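Local coordinates for protein beta-galactosidase (Trichoderma reesei, PDB 3OG2) that probably hydrolyses terminal non-reducing beta-D-galactose residues from beta-D-galactosides, as a family 35 glycoside hydrolase, at residues A[388-394]-A[422-428]. Sequence-based numbering, arbitrary orientation.
Sequences YSDSQNI and SYTVKLP
Y388 and S389 run antiparallel to K426 and V425, and one backbone bond ties them, K426 N to Y388 O at 2.8 Å. The loop before strand 394-400 lies along strand 421-427, just where that strand is broken at T424. There the side chain of S389 takes over: in the conformer modelled here, chi1 of 172° swings OG away from the backbone N, beside the carbonyl carbon, and the hydroxyl donates to T424 O at 2.6 Å, almost in line with the carbonyl. Water 1 gives a hydrogen to that OG and accepts from T424 N and S391 N, while water 2 links D390 N to T424 OG1. Further along, S391 OG, in the conformer given, sits 3.4 Å from Y423 CB, and water 4 joins it to S422 O. The apolar contacts lie at both ends. I394 CD1 presses obliquely on the Y423 ring, 3.3 Å from CD2; the phenol's OH hydrogen-bonds H453 NE2. At the far end P428 CD meets the Y388 ring at its edge, 3.8 Å from CE1, and F408 packs against the same ring. With waters and, in these conformers, hydroxyls serving the polar backbone at and beside the break, the loop is held to the middle strand of a small three-stranded sheet without itself pairing as a strand.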
loop_
_atom_site.group_PDB
_atom_site.type_symbol
_atom_site.label_atom_id
_atom_site.label_comp_id
_atom_site.label_asym_id
_atom_site.label_seq_id
_atom_site.Cartn_x
_atom_site.Cartn_y
_atom_site.Cartn_z
ATOM N N TYR A 388 -30.816 -21.298 10.051
ATOM C CA TYR A 388 -31.442 -20.324 9.140
ATOM C C TYR A 388 -31.553 -20.921 7.752
ATOM O O TYR A 388 -32.001 -20.218 6.849
ATOM C CB TYR A 388 -30.655 -19.002 9.113
ATOM C CG TYR A 388 -30.721 -18.289 10.443
ATOM C CD1 TYR A 388 -31.863 -17.515 10.763
ATOM C CD2 TYR A 388 -29.729 -18.399 11.408
ATOM C CE1 TYR A 388 -31.959 -16.872 11.977
ATOM C CE2 TYR A 388 -29.800 -17.754 12.628
ATOM C CZ TYR A 388 -30.929 -16.998 12.895
ATOM O OH TYR A 388 -30.977 -16.358 14.102
ATOM N N SER A 389 -31.167 -22.173 7.589
ATOM C CA SER A 389 -31.427 -22.931 6.361
ATOM C C SER A 389 -31.539 -24.395 6.744
ATOM O O SER A 389 -30.929 -24.809 7.741
ATOM C CB SER A 389 -30.286 -22.678 5.379
ATOM O OG SER A 389 -30.362 -23.503 4.254
ATOM N N ASP A 390 -32.278 -25.149 5.982
ATOM C CA ASP A 390 -32.348 -26.602 6.241
ATOM C C ASP A 390 -31.023 -27.221 5.858
ATOM O O ASP A 390 -30.552 -28.215 6.402
ATOM C CB ASP A 390 -33.511 -27.160 5.430
ATOM C CG ASP A 390 -33.766 -28.622 5.653
ATOM O OD1 ASP A 390 -33.787 -29.098 6.819
ATOM O OD2 ASP A 390 -33.919 -29.340 4.660
ATOM N N SER A 391 -30.360 -26.641 4.854
ATOM C CA SER A 391 -29.047 -27.015 4.388
ATOM C C SER A 391 -27.984 -26.994 5.467
ATOM O O SER A 391 -27.859 -25.944 6.083
ATOM C CB SER A 391 -28.531 -25.962 3.377
ATOM O OG SER A 391 -29.146 -26.108 2.123
ATOM N N GLN A 392 -27.205 -28.046 5.668
ATOM C CA GLN A 392 -26.032 -28.074 6.506
ATOM C C GLN A 392 -24.759 -27.717 5.748
ATOM O O GLN A 392 -23.700 -27.667 6.375
ATOM C CB GLN A 392 -25.916 -29.509 7.060
ATOM C CG GLN A 392 -27.233 -29.959 7.668
ATOM C CD GLN A 392 -27.792 -28.811 8.503
ATOM O OE1 GLN A 392 -28.585 -28.010 8.005
ATOM N NE2 GLN A 392 -27.337 -28.782 9.755
ATOM N N ASN A 393 -24.844 -27.512 4.440
ATOM C CA ASN A 393 -23.637 -27.247 3.660
ATOM C C ASN A 393 -23.293 -25.769 3.651
ATOM O O ASN A 393 -22.303 -25.367 3.021
ATOM C CB ASN A 393 -23.876 -27.744 2.223
ATOM C CG ASN A 393 -24.074 -29.259 2.241
ATOM O OD1 ASN A 393 -23.117 -29.973 2.544
ATOM N ND2 ASN A 393 -25.319 -29.621 1.939
ATOM N N ILE A 394 -24.054 -24.939 4.332
ATOM C CA ILE A 394 -23.723 -23.520 4.423
ATOM C C ILE A 394 -23.809 -23.140 5.898
ATOM O O ILE A 394 -24.552 -23.733 6.673
ATOM C CB ILE A 394 -24.639 -22.652 3.566
ATOM C CG1 ILE A 394 -26.081 -22.862 3.955
ATOM C CG2 ILE A 394 -24.426 -22.900 2.062
ATOM C CD1 ILE A 394 -27.098 -21.991 3.266
ATOM N N SER A 422 -26.825 -25.373 -3.581
ATOM C CA SER A 422 -28.215 -24.953 -3.697
ATOM C C SER A 422 -28.839 -24.932 -2.324
ATOM O O SER A 422 -28.637 -25.859 -1.539
ATOM C CB SER A 422 -28.991 -25.976 -4.532
ATOM O OG SER A 422 -28.416 -26.011 -5.854
ATOM N N TYR A 423 -29.592 -23.881 -1.994
ATOM C CA TYR A 423 -30.128 -23.766 -0.660
ATOM C C TYR A 423 -31.372 -22.885 -0.661
ATOM O O TYR A 423 -31.675 -22.204 -1.663
ATOM C CB TYR A 423 -29.041 -23.205 0.279
ATOM C CG TYR A 423 -28.677 -21.760 0.100
ATOM C CD1 TYR A 423 -27.841 -21.387 -0.949
ATOM C CD2 TYR A 423 -29.143 -20.752 0.950
ATOM C CE1 TYR A 423 -27.475 -20.053 -1.140
ATOM C CE2 TYR A 423 -28.777 -19.417 0.778
ATOM C CZ TYR A 423 -27.938 -19.085 -0.279
ATOM O OH TYR A 423 -27.619 -17.753 -0.455
ATOM N N THR A 424 -32.049 -22.902 0.480
ATOM C CA THR A 424 -33.081 -21.959 0.791
ATOM C C THR A 424 -32.787 -21.429 2.190
ATOM O O THR A 424 -31.970 -22.031 2.903
ATOM C CB THR A 424 -34.499 -22.581 0.740
ATOM O OG1 THR A 424 -34.524 -23.538 1.778
ATOM C CG2 THR A 424 -34.778 -23.253 -0.618
ATOM N N VAL A 425 -33.435 -20.323 2.557
ATOM C CA VAL A 425 -33.239 -19.804 3.932
ATOM C C VAL A 425 -34.586 -19.660 4.608
ATOM O O VAL A 425 -35.638 -19.534 3.980
ATOM C CB VAL A 425 -32.473 -18.454 3.978
ATOM C CG1 VAL A 425 -31.042 -18.670 3.522
ATOM C CG2 VAL A 425 -33.168 -17.456 3.095
ATOM N N LYS A 426 -34.569 -19.664 5.928
ATOM C CA LYS A 426 -35.758 -19.404 6.736
ATOM C C LYS A 426 -35.351 -18.262 7.668
ATOM O O LYS A 426 -34.508 -18.476 8.566
ATOM C CB LYS A 426 -36.225 -20.661 7.494
ATOM C CG LYS A 426 -37.470 -20.363 8.294
ATOM C CD LYS A 426 -38.094 -21.601 8.933
ATOM C CE LYS A 426 -39.595 -21.304 9.009
ATOM N NZ LYS A 426 -39.981 -20.036 8.288
ATOM N N LEU A 427 -35.877 -17.044 7.436
ATOM C CA LEU A 427 -35.345 -15.852 8.101
ATOM C C LEU A 427 -36.454 -15.175 8.892
ATOM O O LEU A 427 -37.611 -15.161 8.453
ATOM C CB LEU A 427 -34.785 -14.829 7.089
ATOM C CG LEU A 427 -33.672 -15.369 6.191
ATOM C CD1 LEU A 427 -33.178 -14.314 5.215
ATOM C CD2 LEU A 427 -32.483 -15.906 6.977
ATOM N N PRO A 428 -36.094 -14.616 10.010
ATOM C CA PRO A 428 -37.060 -13.829 10.778
ATOM C C PRO A 428 -37.339 -12.500 10.095
ATOM O O PRO A 428 -36.408 -11.834 9.571
ATOM C CB PRO A 428 -36.360 -13.647 12.133
ATOM C CG PRO A 428 -34.897 -13.669 11.776
ATOM C CD PRO A 428 -34.768 -14.693 10.675
HETATM O O HOH W 1 -31.798 -25.118 2.585
HETATM O O HOH W 2 -34.276 -23.745 4.474
HETATM O O HOH W 3 -30.167 -27.989 -0.643
HETATM O O HOH W 4 -26.589 -26.408 0.306
#